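Local atomic coordinates of protein yjcS (Bacillus subtilis, PDB entry 1Q8B), a protein that is of unknown function but belongs to the antibiotic biosynthesis monooxygenase family and is therefore probably an enzyme, with the dimeric alpha+beta barrel fold expected of that family. Residues 12-17 and 70-75; 17-22 and 60-65; 26-31 and 56-61; 33-38 and 51-56. All blocks are in the same frame, centred on the assembly; numbering follows the deposited sequence.

Interaction 1. Residues 12-17 and 70-75; sequences SMHYIT and ENEEAV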
loop_
_atom_site.group_PDB
_atom_site.type_symbol
_atom_site.label_atom_id
_atom_site.label_comp_id
_atom_site.label_asym_id
_atom_site.label_seq_id
_atom_site.Cartn_x
_atom_site.Cartn_y
_atom_site.Cartn_z
ATOM N N SER A 12 2.017 -17.971 -12.105
ATOM C CA SER A 12 1.919 -17.868 -10.616
ATOM C C SER A 12 0.980 -16.745 -10.171
ATOM O O SER A 12 0.933 -15.684 -10.789
ATOM C CB SER A 12 3.302 -17.628 -10.019
ATOM O OG SER A 12 3.218 -17.553 -8.609
HETATM N N MSE A 13 0.234 -16.990 -9.094
HETATM C CA MSE A 13 -0.707 -16.007 -8.553
HETATM C C MSE A 13 -0.716 -16.060 -7.029
HETATM O O MSE A 13 -0.451 -17.106 -6.428
HETATM C CB MSE A 13 -2.127 -16.278 -9.060
HETATM C CG MSE A 13 -2.272 -16.275 -10.569
HETATM SE SE MSE A 13 -4.037 -16.879 -11.129
HETATM C CE MSE A 13 -3.785 -18.788 -10.876
ATOM N N HIS A 14 -1.030 -14.928 -6.407
ATOM C CA HIS A 14 -1.078 -14.845 -4.959
ATOM C C HIS A 14 -2.528 -14.757 -4.524
ATOM O O HIS A 14 -3.198 -13.746 -4.758
ATOM C CB HIS A 14 -0.311 -13.620 -4.466
ATOM C CG HIS A 14 -0.088 -13.607 -2.987
ATOM N ND1 HIS A 14 -0.730 -12.726 -2.143
ATOM C CD2 HIS A 14 0.710 -14.367 -2.200
ATOM C CE1 HIS A 14 -0.334 -12.941 -0.899
ATOM N NE2 HIS A 14 0.541 -13.932 -0.907
ATOM N N TYR A 15 -3.000 -15.831 -3.893
ATOM C CA TYR A 15 -4.375 -15.936 -3.407
ATOM C C TYR A 15 -4.555 -15.545 -1.948
ATOM O O TYR A 15 -3.751 -15.909 -1.083
ATOM C CB TYR A 15 -4.890 -17.372 -3.541
ATOM C CG TYR A 15 -5.414 -17.772 -4.899
ATOM C CD1 TYR A 15 -4.544 -18.123 -5.929
ATOM C CD2 TYR A 15 -6.790 -17.874 -5.126
ATOM C CE1 TYR A 15 -5.033 -18.578 -7.151
ATOM C CE2 TYR A 15 -7.289 -18.323 -6.342
ATOM C CZ TYR A 15 -6.410 -18.675 -7.346
ATOM O OH TYR A 15 -6.903 -19.129 -8.545
ATOM N N ILE A 16 -5.640 -14.831 -1.674
ATOM C CA ILE A 16 -5.947 -14.441 -0.311
ATOM C C ILE A 16 -7.433 -14.557 -0.020
ATOM O O ILE A 16 -8.265 -14.096 -0.800
ATOM C CB ILE A 16 -5.533 -12.984 -0.004
ATOM C CG1 ILE A 16 -4.008 -12.846 -0.017
ATOM C CG2 ILE A 16 -6.069 -12.580 1.374
ATOM C CD1 ILE A 16 -3.522 -11.453 0.335
ATOM N N THR A 17 -7.756 -15.204 1.096
ATOM C CA THR A 17 -9.135 -15.317 1.551
ATOM C C THR A 17 -9.073 -14.762 2.960
ATOM O O THR A 17 -8.260 -15.204 3.772
ATOM C CB THR A 17 -9.637 -16.769 1.605
ATOM O OG1 THR A 17 -9.682 -17.297 0.280
ATOM C CG2 THR A 17 -11.047 -16.830 2.206
ATOM N N GLU A 70 -1.345 -10.621 -8.718
ATOM C CA GLU A 70 -0.249 -11.023 -9.592
ATOM C C GLU A 70 0.913 -11.522 -8.746
ATOM O O GLU A 70 1.670 -12.391 -9.170
ATOM C CB GLU A 70 0.221 -9.838 -10.428
ATOM C CG GLU A 70 -0.775 -9.375 -11.465
ATOM C CD GLU A 70 -0.852 -10.312 -12.655
ATOM O OE1 GLU A 70 -0.067 -11.290 -12.707
ATOM O OE2 GLU A 70 -1.695 -10.063 -13.545
ATOM N N ASN A 71 1.039 -10.968 -7.544
ATOM C CA ASN A 71 2.112 -11.341 -6.629
ATOM C C ASN A 71 1.950 -10.628 -5.290
ATOM O O ASN A 71 1.021 -9.841 -5.100
ATOM C CB ASN A 71 3.455 -10.974 -7.245
ATOM C CG ASN A 71 3.466 -9.567 -7.777
ATOM O OD1 ASN A 71 3.299 -8.603 -7.030
ATOM N ND2 ASN A 71 3.641 -9.438 -9.079
ATOM N N GLU A 72 2.860 -10.906 -4.367
ATOM C CA GLU A 72 2.814 -10.305 -3.046
ATOM C C GLU A 72 2.978 -8.793 -3.016
ATOM O O GLU A 72 2.381 -8.132 -2.163
ATOM C CB GLU A 72 3.866 -10.942 -2.148
ATOM C CG GLU A 72 3.491 -12.323 -1.693
ATOM C CD GLU A 72 4.607 -13.007 -0.943
ATOM O OE1 GLU A 72 5.179 -12.373 -0.026
ATOM O OE2 GLU A 72 4.905 -14.179 -1.265
ATOM N N GLU A 73 3.784 -8.239 -3.920
ATOM C CA GLU A 73 3.983 -6.790 -3.934
ATOM C C GLU A 73 2.692 -6.074 -4.305
ATOM O O GLU A 73 2.430 -4.978 -3.812
ATOM C CB GLU A 73 5.083 -6.371 -4.920
ATOM C CG GLU A 73 6.394 -7.105 -4.757
ATOM C CD GLU A 73 6.438 -8.373 -5.586
ATOM O OE1 GLU A 73 6.408 -8.261 -6.836
ATOM O OE2 GLU A 73 6.497 -9.476 -4.995
ATOM N N ALA A 74 1.891 -6.690 -5.172
ATOM C CA ALA A 74 0.629 -6.086 -5.587
ATOM C C ALA A 74 -0.257 -5.824 -4.367
ATOM O O ALA A 74 -0.973 -4.825 -4.312
ATOM C CB ALA A 74 -0.090 -6.992 -6.584
ATOM N N VAL A 75 -0.200 -6.724 -3.391
ATOM C CA VAL A 75 -0.986 -6.583 -2.165
ATOM C C VAL A 75 -0.514 -5.355 -1.391
ATOM O O VAL A 75 -1.321 -4.566 -0.910
ATOM C CB VAL A 75 -0.843 -7.828 -1.244
ATOM C CG1 VAL A 75 -1.633 -7.622 0.039
ATOM C CG2 VAL A 75 -1.334 -9.068 -1.960
HETATM O O HOH W 1 1.962 -13.403 -11.917
HETATM O O HOH W 2 3.374 -14.747 -8.665
HETATM O O HOH W 3 3.090 -15.371 0.420
#

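Interaction 2. Residues 17-22 and 60-65; sequences TACLKI and ERKIML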
loop_
_atom_site.group_PDB
_atom_site.type_symbol
_atom_site.label_atom_id
_atom_site.label_comp_id
_atom_site.label_asym_id
_atom_site.label_seq_id
_atom_site.Cartn_x
_atom_site.Cartn_y
_atom_site.Cartn_z
ATOM N N THR A 17 -7.756 -15.204 1.096
ATOM C CA THR A 17 -9.135 -15.317 1.551
ATOM C C THR A 17 -9.073 -14.762 2.960
ATOM O O THR A 17 -8.260 -15.204 3.772
ATOM C CB THR A 17 -9.637 -16.769 1.605
ATOM O OG1 THR A 17 -9.682 -17.297 0.280
ATOM C CG2 THR A 17 -11.047 -16.830 2.206
ATOM N N ALA A 18 -9.914 -13.780 3.248
ATOM C CA ALA A 18 -9.898 -13.181 4.566
ATOM C C ALA A 18 -11.299 -12.931 5.079
ATOM O O ALA A 18 -12.230 -12.709 4.309
ATOM C CB ALA A 18 -9.116 -11.872 4.527
ATOM N N CYS A 19 -11.439 -12.982 6.395
ATOM C CA CYS A 19 -12.711 -12.726 7.032
ATOM C C CYS A 19 -12.487 -11.519 7.909
ATOM O O CYS A 19 -11.602 -11.531 8.767
ATOM C CB CYS A 19 -13.143 -13.907 7.900
ATOM S SG CYS A 19 -14.754 -13.639 8.707
ATOM N N LEU A 20 -13.277 -10.477 7.681
ATOM C CA LEU A 20 -13.176 -9.253 8.454
ATOM C C LEU A 20 -14.260 -9.179 9.519
ATOM O O LEU A 20 -15.416 -9.535 9.280
ATOM C CB LEU A 20 -13.325 -8.024 7.554
ATOM C CG LEU A 20 -12.425 -7.822 6.336
ATOM C CD1 LEU A 20 -12.690 -6.439 5.765
ATOM C CD2 LEU A 20 -10.965 -7.955 6.725
ATOM N N LYS A 21 -13.881 -8.713 10.700
ATOM C CA LYS A 21 -14.836 -8.538 11.775
ATOM C C LYS A 21 -15.219 -7.053 11.749
ATOM O O LYS A 21 -14.341 -6.189 11.749
ATOM C CB LYS A 21 -14.193 -8.893 13.117
ATOM C CG LYS A 21 -15.174 -8.876 14.275
ATOM C CD LYS A 21 -14.458 -8.866 15.600
ATOM C CE LYS A 21 -15.444 -8.624 16.720
ATOM N NZ LYS A 21 -14.740 -8.428 18.013
ATOM N N ILE A 22 -16.515 -6.752 11.691
ATOM C CA ILE A 22 -16.951 -5.355 11.687
ATOM C C ILE A 22 -16.958 -4.855 13.130
ATOM O O ILE A 22 -17.631 -5.422 13.990
ATOM C CB ILE A 22 -18.381 -5.186 11.105
ATOM C CG1 ILE A 22 -18.415 -5.617 9.642
ATOM C CG2 ILE A 22 -18.816 -3.732 11.201
ATOM C CD1 ILE A 22 -19.815 -5.738 9.080
ATOM N N GLU A 60 -23.834 -12.061 12.076
ATOM C CA GLU A 60 -22.405 -12.316 12.220
ATOM C C GLU A 60 -21.571 -11.054 12.296
ATOM O O GLU A 60 -20.530 -11.039 12.945
ATOM C CB GLU A 60 -21.892 -13.161 11.051
ATOM C CG GLU A 60 -22.404 -14.584 11.010
ATOM C CD GLU A 60 -21.974 -15.390 12.221
ATOM O OE1 GLU A 60 -20.753 -15.453 12.501
ATOM O OE2 GLU A 60 -22.865 -15.961 12.891
ATOM N N ARG A 61 -22.024 -9.998 11.626
ATOM C CA ARG A 61 -21.278 -8.742 11.586
ATOM C C ARG A 61 -19.862 -9.045 11.083
ATOM O O ARG A 61 -18.863 -8.733 11.746
ATOM C CB ARG A 61 -21.231 -8.091 12.975
ATOM C CG ARG A 61 -22.593 -7.622 13.469
ATOM C CD ARG A 61 -23.143 -6.493 12.611
ATOM N NE ARG A 61 -22.454 -5.231 12.871
ATOM C CZ ARG A 61 -22.776 -4.071 12.306
ATOM N NH1 ARG A 61 -23.785 -4.008 11.442
ATOM N NH2 ARG A 61 -22.091 -2.975 12.603
ATOM N N LYS A 62 -19.795 -9.679 9.913
ATOM C CA LYS A 62 -18.524 -10.041 9.292
ATOM C C LYS A 62 -18.608 -9.856 7.785
ATOM O O LYS A 62 -19.696 -9.898 7.206
ATOM C CB LYS A 62 -18.167 -11.497 9.601
ATOM C CG LYS A 62 -17.775 -11.762 11.046
ATOM C CD LYS A 62 -17.628 -13.253 11.294
ATOM C CE LYS A 62 -17.020 -13.519 12.655
ATOM N NZ LYS A 62 -17.708 -12.720 13.697
ATOM N N ILE A 63 -17.453 -9.643 7.161
ATOM C CA ILE A 63 -17.368 -9.452 5.722
ATOM C C ILE A 63 -16.281 -10.373 5.197
ATOM O O ILE A 63 -15.202 -10.459 5.778
ATOM C CB ILE A 63 -17.017 -7.989 5.372
ATOM C CG1 ILE A 63 -18.151 -7.066 5.830
ATOM C CG2 ILE A 63 -16.785 -7.845 3.872
ATOM C CD1 ILE A 63 -17.845 -5.597 5.672
HETATM N N MSE A 64 -16.569 -11.061 4.100
HETATM C CA MSE A 64 -15.607 -11.980 3.518
HETATM C C MSE A 64 -14.930 -11.397 2.283
HETATM O O MSE A 64 -15.575 -10.714 1.485
HETATM C CB MSE A 64 -16.300 -13.283 3.143
HETATM C CG MSE A 64 -15.343 -14.392 2.754
HETATM SE SE MSE A 64 -14.437 -15.263 4.246
HETATM C CE MSE A 64 -15.973 -15.581 5.382
ATOM N N LEU A 65 -13.632 -11.669 2.130
ATOM C CA LEU A 65 -12.878 -11.178 0.976
ATOM C C LEU A 65 -12.220 -12.313 0.195
ATOM O O LEU A 65 -11.555 -13.176 0.766
ATOM C CB LEU A 65 -11.785 -10.187 1.413
ATOM C CG LEU A 65 -12.141 -8.918 2.205
ATOM C CD1 LEU A 65 -10.851 -8.158 2.528
ATOM C CD2 LEU A 65 -13.097 -8.027 1.405
HETATM O O HOH W 4 -20.239 -4.542 14.777
#

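Interaction 3. Residues 26-31 and 56-61; sequences KDLNEI and LEPSER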
loop_
_atom_site.group_PDB
_atom_site.type_symbol
_atom_site.label_atom_id
_atom_site.label_comp_id
_atom_site.label_asym_id
_atom_site.label_seq_id
_atom_site.Cartn_x
_atom_site.Cartn_y
_atom_site.Cartn_z
ATOM N N LYS A 26 -22.182 0.938 12.426
ATOM C CA LYS A 26 -22.972 1.449 11.319
ATOM C C LYS A 26 -23.783 0.342 10.667
ATOM O O LYS A 26 -23.537 -0.841 10.901
ATOM C CB LYS A 26 -22.069 2.108 10.276
ATOM C CG LYS A 26 -21.405 3.379 10.767
ATOM C CD LYS A 26 -20.637 4.072 9.663
ATOM C CE LYS A 26 -20.018 5.357 10.180
ATOM N NZ LYS A 26 -19.116 5.991 9.171
ATOM N N ASP A 27 -24.751 0.749 9.853
ATOM C CA ASP A 27 -25.626 -0.167 9.134
ATOM C C ASP A 27 -24.815 -1.028 8.166
ATOM O O ASP A 27 -24.012 -0.506 7.394
ATOM C CB ASP A 27 -26.673 0.638 8.354
ATOM C CG ASP A 27 -27.609 -0.244 7.542
ATOM O OD1 ASP A 27 -28.416 -0.982 8.156
ATOM O OD2 ASP A 27 -27.537 -0.202 6.292
ATOM N N LEU A 28 -25.036 -2.341 8.204
ATOM C CA LEU A 28 -24.318 -3.271 7.336
ATOM C C LEU A 28 -24.394 -2.874 5.859
ATOM O O LEU A 28 -23.434 -3.065 5.110
ATOM C CB LEU A 28 -24.864 -4.691 7.524
ATOM C CG LEU A 28 -24.217 -5.835 6.728
ATOM C CD1 LEU A 28 -22.733 -5.963 7.078
ATOM C CD2 LEU A 28 -24.947 -7.136 7.035
ATOM N N ASN A 29 -25.530 -2.323 5.441
ATOM C CA ASN A 29 -25.695 -1.905 4.052
ATOM C C ASN A 29 -24.782 -0.727 3.765
ATOM O O ASN A 29 -24.121 -0.685 2.730
ATOM C CB ASN A 29 -27.141 -1.490 3.762
ATOM C CG ASN A 29 -28.140 -2.571 4.109
ATOM O OD1 ASN A 29 -28.056 -3.697 3.607
ATOM N ND2 ASN A 29 -29.100 -2.236 4.974
ATOM N N GLU A 30 -24.759 0.237 4.681
ATOM C CA GLU A 30 -23.912 1.408 4.515
ATOM C C GLU A 30 -22.464 0.946 4.394
ATOM O O GLU A 30 -21.721 1.398 3.516
ATOM C CB GLU A 30 -24.042 2.344 5.718
ATOM C CG GLU A 30 -25.416 2.974 5.907
ATOM C CD GLU A 30 -25.443 3.988 7.053
ATOM O OE1 GLU A 30 -26.536 4.519 7.353
ATOM O OE2 GLU A 30 -24.374 4.259 7.653
ATOM N N ILE A 31 -22.073 0.041 5.287
ATOM C CA ILE A 31 -20.720 -0.491 5.288
ATOM C C ILE A 31 -20.403 -1.192 3.973
ATOM O O ILE A 31 -19.354 -0.957 3.377
ATOM C CB ILE A 31 -20.511 -1.479 6.465
ATOM C CG1 ILE A 31 -20.620 -0.725 7.800
ATOM C CG2 ILE A 31 -19.153 -2.174 6.330
ATOM C CD1 ILE A 31 -20.654 -1.620 9.032
ATOM N N LEU A 56 -21.375 -11.817 5.446
ATOM C CA LEU A 56 -21.857 -13.101 5.946
ATOM C C LEU A 56 -23.263 -12.735 6.438
ATOM O O LEU A 56 -23.738 -11.637 6.157
ATOM C CB LEU A 56 -21.003 -13.602 7.123
ATOM C CG LEU A 56 -19.595 -14.154 6.859
ATOM C CD1 LEU A 56 -19.669 -15.309 5.879
ATOM C CD2 LEU A 56 -18.704 -13.063 6.303
ATOM N N GLU A 57 -23.930 -13.627 7.165
ATOM C CA GLU A 57 -25.272 -13.311 7.663
ATOM C C GLU A 57 -25.181 -12.080 8.555
ATOM O O GLU A 57 -24.213 -11.903 9.298
ATOM C CB GLU A 57 -25.864 -14.490 8.442
ATOM C CG GLU A 57 -26.185 -15.687 7.564
ATOM C CD GLU A 57 -27.232 -15.372 6.505
ATOM O OE1 GLU A 57 -27.394 -16.174 5.561
ATOM O OE2 GLU A 57 -27.906 -14.327 6.617
ATOM N N PRO A 58 -26.187 -11.204 8.484
ATOM C CA PRO A 58 -26.224 -9.976 9.279
ATOM C C PRO A 58 -25.811 -10.145 10.738
ATOM O O PRO A 58 -24.992 -9.382 11.246
ATOM C CB PRO A 58 -27.669 -9.522 9.125
ATOM C CG PRO A 58 -27.979 -9.945 7.722
ATOM C CD PRO A 58 -27.409 -11.342 7.672
ATOM N N SER A 59 -26.367 -11.146 11.410
ATOM C CA SER A 59 -26.051 -11.381 12.818
ATOM C C SER A 59 -24.561 -11.587 13.082
ATOM O O SER A 59 -24.080 -11.313 14.181
ATOM C CB SER A 59 -26.824 -12.596 13.338
ATOM O OG SER A 59 -26.474 -13.770 12.621
ATOM N N GLU A 60 -23.834 -12.061 12.076
ATOM C CA GLU A 60 -22.405 -12.316 12.220
ATOM C C GLU A 60 -21.571 -11.054 12.296
ATOM O O GLU A 60 -20.530 -11.039 12.945
ATOM C CB GLU A 60 -21.892 -13.161 11.051
ATOM C CG GLU A 60 -22.404 -14.584 11.010
ATOM C CD GLU A 60 -21.974 -15.390 12.221
ATOM O OE1 GLU A 60 -20.753 -15.453 12.501
ATOM O OE2 GLU A 60 -22.865 -15.961 12.891
ATOM N N ARG A 61 -22.024 -9.998 11.626
ATOM C CA ARG A 61 -21.278 -8.742 11.586
ATOM C C ARG A 61 -19.862 -9.045 11.083
ATOM O O ARG A 61 -18.863 -8.733 11.746
ATOM C CB ARG A 61 -21.231 -8.091 12.975
ATOM C CG ARG A 61 -22.593 -7.622 13.469
ATOM C CD ARG A 61 -23.143 -6.493 12.611
ATOM N NE ARG A 61 -22.454 -5.231 12.871
ATOM C CZ ARG A 61 -22.776 -4.071 12.306
ATOM N NH1 ARG A 61 -23.785 -4.008 11.442
ATOM N NH2 ARG A 61 -22.091 -2.975 12.603
#

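Interaction 4. Residues 33-38 and 51-56; sequences KEFKKL and FHAYPL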
loop_
_atom_site.group_PDB
_atom_site.type_symbol
_atom_site.label_atom_id
_atom_site.label_comp_id
_atom_site.label_asym_id
_atom_site.label_seq_id
_atom_site.Cartn_x
_atom_site.Cartn_y
_atom_site.Cartn_z
ATOM N N LYS A 33 -21.608 -0.682 1.069
ATOM C CA LYS A 33 -21.494 0.253 -0.049
ATOM C C LYS A 33 -20.056 0.733 -0.159
ATOM O O LYS A 33 -19.534 0.913 -1.259
ATOM C CB LYS A 33 -22.424 1.453 0.139
ATOM C CG LYS A 33 -23.869 1.161 -0.219
ATOM C CD LYS A 33 -24.738 2.401 -0.076
ATOM C CE LYS A 33 -26.149 2.146 -0.598
ATOM N NZ LYS A 33 -26.822 1.010 0.098
ATOM N N GLU A 34 -19.417 0.939 0.990
ATOM C CA GLU A 34 -18.030 1.381 1.019
ATOM C C GLU A 34 -17.145 0.280 0.472
ATOM O O GLU A 34 -16.180 0.544 -0.248
ATOM C CB GLU A 34 -17.603 1.735 2.446
ATOM C CG GLU A 34 -18.030 3.121 2.859
ATOM C CD GLU A 34 -17.526 4.181 1.889
ATOM O OE1 GLU A 34 -16.297 4.409 1.834
ATOM O OE2 GLU A 34 -18.361 4.777 1.172
ATOM N N PHE A 35 -17.477 -0.964 0.807
ATOM C CA PHE A 35 -16.694 -2.081 0.308
ATOM C C PHE A 35 -16.923 -2.307 -1.186
ATOM O O PHE A 35 -16.029 -2.769 -1.891
ATOM C CB PHE A 35 -16.987 -3.344 1.121
ATOM C CG PHE A 35 -16.169 -3.438 2.376
ATOM C CD1 PHE A 35 -16.513 -2.709 3.505
ATOM C CD2 PHE A 35 -15.001 -4.185 2.398
ATOM C CE1 PHE A 35 -15.704 -2.716 4.627
ATOM C CE2 PHE A 35 -14.188 -4.198 3.513
ATOM C CZ PHE A 35 -14.537 -3.462 4.628
ATOM N N LYS A 36 -18.109 -1.966 -1.678
ATOM C CA LYS A 36 -18.372 -2.125 -3.099
ATOM C C LYS A 36 -17.604 -1.073 -3.884
ATOM O O LYS A 36 -17.100 -1.347 -4.970
ATOM C CB LYS A 36 -19.870 -2.034 -3.380
ATOM C CG LYS A 36 -20.615 -3.285 -2.931
ATOM C CD LYS A 36 -20.028 -4.517 -3.617
ATOM C CE LYS A 36 -20.483 -5.820 -2.985
ATOM N NZ LYS A 36 -19.818 -6.968 -3.673
ATOM N N LYS A 37 -17.496 0.133 -3.335
ATOM C CA LYS A 37 -16.743 1.176 -4.020
ATOM C C LYS A 37 -15.277 0.765 -4.029
ATOM O O LYS A 37 -14.583 0.916 -5.041
ATOM C CB LYS A 37 -16.908 2.521 -3.314
ATOM C CG LYS A 37 -18.341 3.053 -3.326
ATOM C CD LYS A 37 -18.393 4.557 -3.083
ATOM C CE LYS A 37 -17.690 4.941 -1.789
ATOM N NZ LYS A 37 -17.589 6.424 -1.622
ATOM N N LEU A 38 -14.810 0.238 -2.897
ATOM C CA LEU A 38 -13.426 -0.220 -2.785
ATOM C C LEU A 38 -13.183 -1.344 -3.784
ATOM O O LEU A 38 -12.165 -1.361 -4.469
ATOM C CB LEU A 38 -13.133 -0.728 -1.372
ATOM C CG LEU A 38 -11.758 -1.378 -1.189
ATOM C CD1 LEU A 38 -10.658 -0.355 -1.449
ATOM C CD2 LEU A 38 -11.649 -1.941 0.216
ATOM N N PHE A 51 -10.884 -9.273 -6.917
ATOM C CA PHE A 51 -11.138 -8.776 -5.576
ATOM C C PHE A 51 -12.649 -8.710 -5.446
ATOM O O PHE A 51 -13.315 -8.048 -6.241
ATOM C CB PHE A 51 -10.556 -7.375 -5.372
ATOM C CG PHE A 51 -10.663 -6.871 -3.948
ATOM C CD1 PHE A 51 -9.603 -7.020 -3.058
ATOM C CD2 PHE A 51 -11.833 -6.259 -3.496
ATOM C CE1 PHE A 51 -9.703 -6.563 -1.737
ATOM C CE2 PHE A 51 -11.944 -5.800 -2.178
ATOM C CZ PHE A 51 -10.878 -5.951 -1.297
ATOM N N HIS A 52 -13.192 -9.404 -4.455
ATOM C CA HIS A 52 -14.632 -9.409 -4.250
ATOM C C HIS A 52 -14.937 -9.438 -2.762
ATOM O O HIS A 52 -14.335 -10.200 -2.009
ATOM C CB HIS A 52 -15.254 -10.627 -4.948
ATOM C CG HIS A 52 -16.753 -10.655 -4.910
ATOM N ND1 HIS A 52 -17.530 -9.625 -5.394
ATOM C CD2 HIS A 52 -17.615 -11.599 -4.460
ATOM C CE1 HIS A 52 -18.806 -9.933 -5.245
ATOM N NE2 HIS A 52 -18.886 -11.125 -4.681
ATOM N N ALA A 53 -15.869 -8.594 -2.345
ATOM C CA ALA A 53 -16.255 -8.512 -0.946
ATOM C C ALA A 53 -17.749 -8.796 -0.805
ATOM O O ALA A 53 -18.542 -8.381 -1.650
ATOM C CB ALA A 53 -15.936 -7.121 -0.400
ATOM N N TYR A 54 -18.127 -9.515 0.251
ATOM C CA TYR A 54 -19.530 -9.813 0.483
ATOM C C TYR A 54 -19.746 -10.082 1.966
ATOM O O TYR A 54 -18.852 -10.563 2.663
ATOM C CB TYR A 54 -19.981 -10.998 -0.382
ATOM C CG TYR A 54 -19.590 -12.354 0.137
ATOM C CD1 TYR A 54 -20.368 -13.007 1.095
ATOM C CD2 TYR A 54 -18.450 -12.993 -0.339
ATOM C CE1 TYR A 54 -20.019 -14.277 1.569
ATOM C CE2 TYR A 54 -18.092 -14.252 0.120
ATOM C CZ TYR A 54 -18.877 -14.892 1.076
ATOM O OH TYR A 54 -18.509 -16.137 1.533
ATOM N N PRO A 55 -20.948 -9.767 2.472
ATOM C CA PRO A 55 -21.269 -9.969 3.888
ATOM C C PRO A 55 -21.758 -11.358 4.256
ATOM O O PRO A 55 -22.457 -12.006 3.475
ATOM C CB PRO A 55 -22.349 -8.924 4.134
ATOM C CG PRO A 55 -23.149 -9.010 2.847
ATOM C CD PRO A 55 -22.067 -9.108 1.762
ATOM N N LEU A 56 -21.375 -11.817 5.446
ATOM C CA LEU A 56 -21.857 -13.101 5.946
ATOM C C LEU A 56 -23.263 -12.735 6.438
ATOM O O LEU A 56 -23.738 -11.637 6.157
ATOM C CB LEU A 56 -21.003 -13.602 7.123
ATOM C CG LEU A 56 -19.595 -14.154 6.859
ATOM C CD1 LEU A 56 -19.669 -15.309 5.879
ATOM C CD2 LEU A 56 -18.704 -13.063 6.303
#

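Interaction 1. Residues 12-17 and 70-75
E70 O, lying 3.7 Å from S12 O, receives bonds from two bridging waters where strand 13-22 meets the turn leading into helix 72-78, within the ferredoxin-like half-barrel expected of this family. One water links E70 O to S12 OG; the other reaches S12 O, though it has more acceptors around it than protons to give. Deeper in, H14 carries the contact. Its CB packs 3.8 Å from N71 C. With CG anti to the backbone N (chi1 -169°), the ring stands beside the carbonyl carbon, and the methylene CG of E72 lies over one of its faces, 3.7 Å from the centroid and displaced toward the rim, a CH-pi contact. Beyond it, a third water joins H14 NE2 to E72 OE2, weakly on the glutamate side. The helix start is N-capped by N71, whose OD1 accepts from A74 N at 3.0 Å. Farther along, I16 CD1 and V75 CG2 meet tip to tip at 4.0 Å. V75 CG2 also sits 3.7 Å from H14 ND1, a buried nitrogen with no polar partner in the model.

Interaction 2. Residues 17-22 and 60-65
I22 meets R61 and I63 at the end of strand 13-22, beside the start of the antiparallel strand 62-69. Its CB lies 3.6 Å from R61 O, the same oxygen that accepts from I22 N, with that donor above the carbonyl plane. From CB the side chain forks. CG2, anti to the backbone N, comes within 3.6 Å of R61 NH2, which is hydrogen-bonded to S24 O. CG1, anti to the carbonyl carbon (chi1 -63°), passes 3.8 Å from R61 O, and the tip CD1 ends 3.9 Å from I63 CG1, the two side chains crossing at about a right angle. Along the ladder, A18 with L65 and L20 with I63 are hydrogen-bonded pairs, the straightest bond being L20 N to I63 O at 2.7 Å, whereas C19 with M64 and K21 with K62 are non-hydrogen-bonded. On the C19 side, C19 SG touches the selenomethionine methyl M64 CE at 4.0 Å. Helix 28-42 covers the opposite side, setting L28 and I31 against I22 and F35 against L20 and I63.

Interaction 3. Residues 26-31 and 56-61
The entry to helix 28-42 is tied to the loop between strands 48-55 and 62-69 by R61, which grips K26 O, a backbone carbonyl just ahead of the helix. Both terminal nitrogens converge on the one oxygen, R61 NH1 at 3.2 Å and R61 NH2 at 3.1 Å from K26 O, and the oxygen lies 1° out of the guanidinium plane. The N-H...O angles are 145° at NH1 and 153° at NH2, so neither bond is straight, as expected when two donors share one acceptor. The arginine chain reaches this position by bending twice, at chi2 and again at chi3 (-74°). S24, whose backbone O also holds NH2, completes the arrangement with its OG, which bonds K26 N. D27 is the N-cap of the helix, although the placing of its carboxylate is less sure. Apolar packing accompanies the polar grip. L28 CD2 rests 3.8 Å from P58 CA, the leucine crossing the proline side chain at about a right angle. I31 CD1 lies 4.1 Å from R61 NH2. I31 also packs on I63 of strand 62-69, which sets the start of the helix against that strand.

Interaction 4. Residues 33-38 and 51-56
K36 NZ donates to A53 O at 2.8 Å, pinning helix 28-42 to strand 48-55 in the helix-on-sheet layer of the ferredoxin-like fold. The two segments run antiparallel, 171° between their directions, with the axes 8.3 Å apart. The ammonium approaches nearly along the C=O axis. K36 points away from the strand at its root, and a bend at chi2 (-57°) turns CD before the chain extends to the carbonyl. The same nitrogen lies 3.5 Å from H52 CE1, oblique to that ring. Inward the chemistry becomes apolar. F35 brings CD2 to 4.2 Å from A53 CB, and L38, backed by H83, T84 and V87 of helix 82-88, places its CD2 4.4 Å from F51 CZ. In the next shell E39, farther along the same helix, organises the polar group. One carboxylate holds both the lysine and the strand it reaches: OE2 forms a salt bridge with K36 NZ and accepts from A53 N, while OE1 is hydrogen-bonded to H52 ND1.

How the interactions relate
The four contacts illustrate how chemistry follows position in one small alpha+beta fold. Interaction 4 is buried near the chain's centre, interactions 1 and 2 are partly buried, and interaction 3 lies at the surface. Interactions 1 and 2 share T17 and strand 13-22, but the first is water-bridged, with side-chain packing centred on H14, whereas the second rests on a backbone ladder and buries the most area. Interactions 3 and 4 hold the N-terminal entry and the middle of helix 28-42, each through a cationic side chain on a backbone carbonyl. Interaction 2 joins them: M64 N lies 2.7 Å from Y54 O and K62 O 3.1 Å from L56 N, both probably hydrogen bonds.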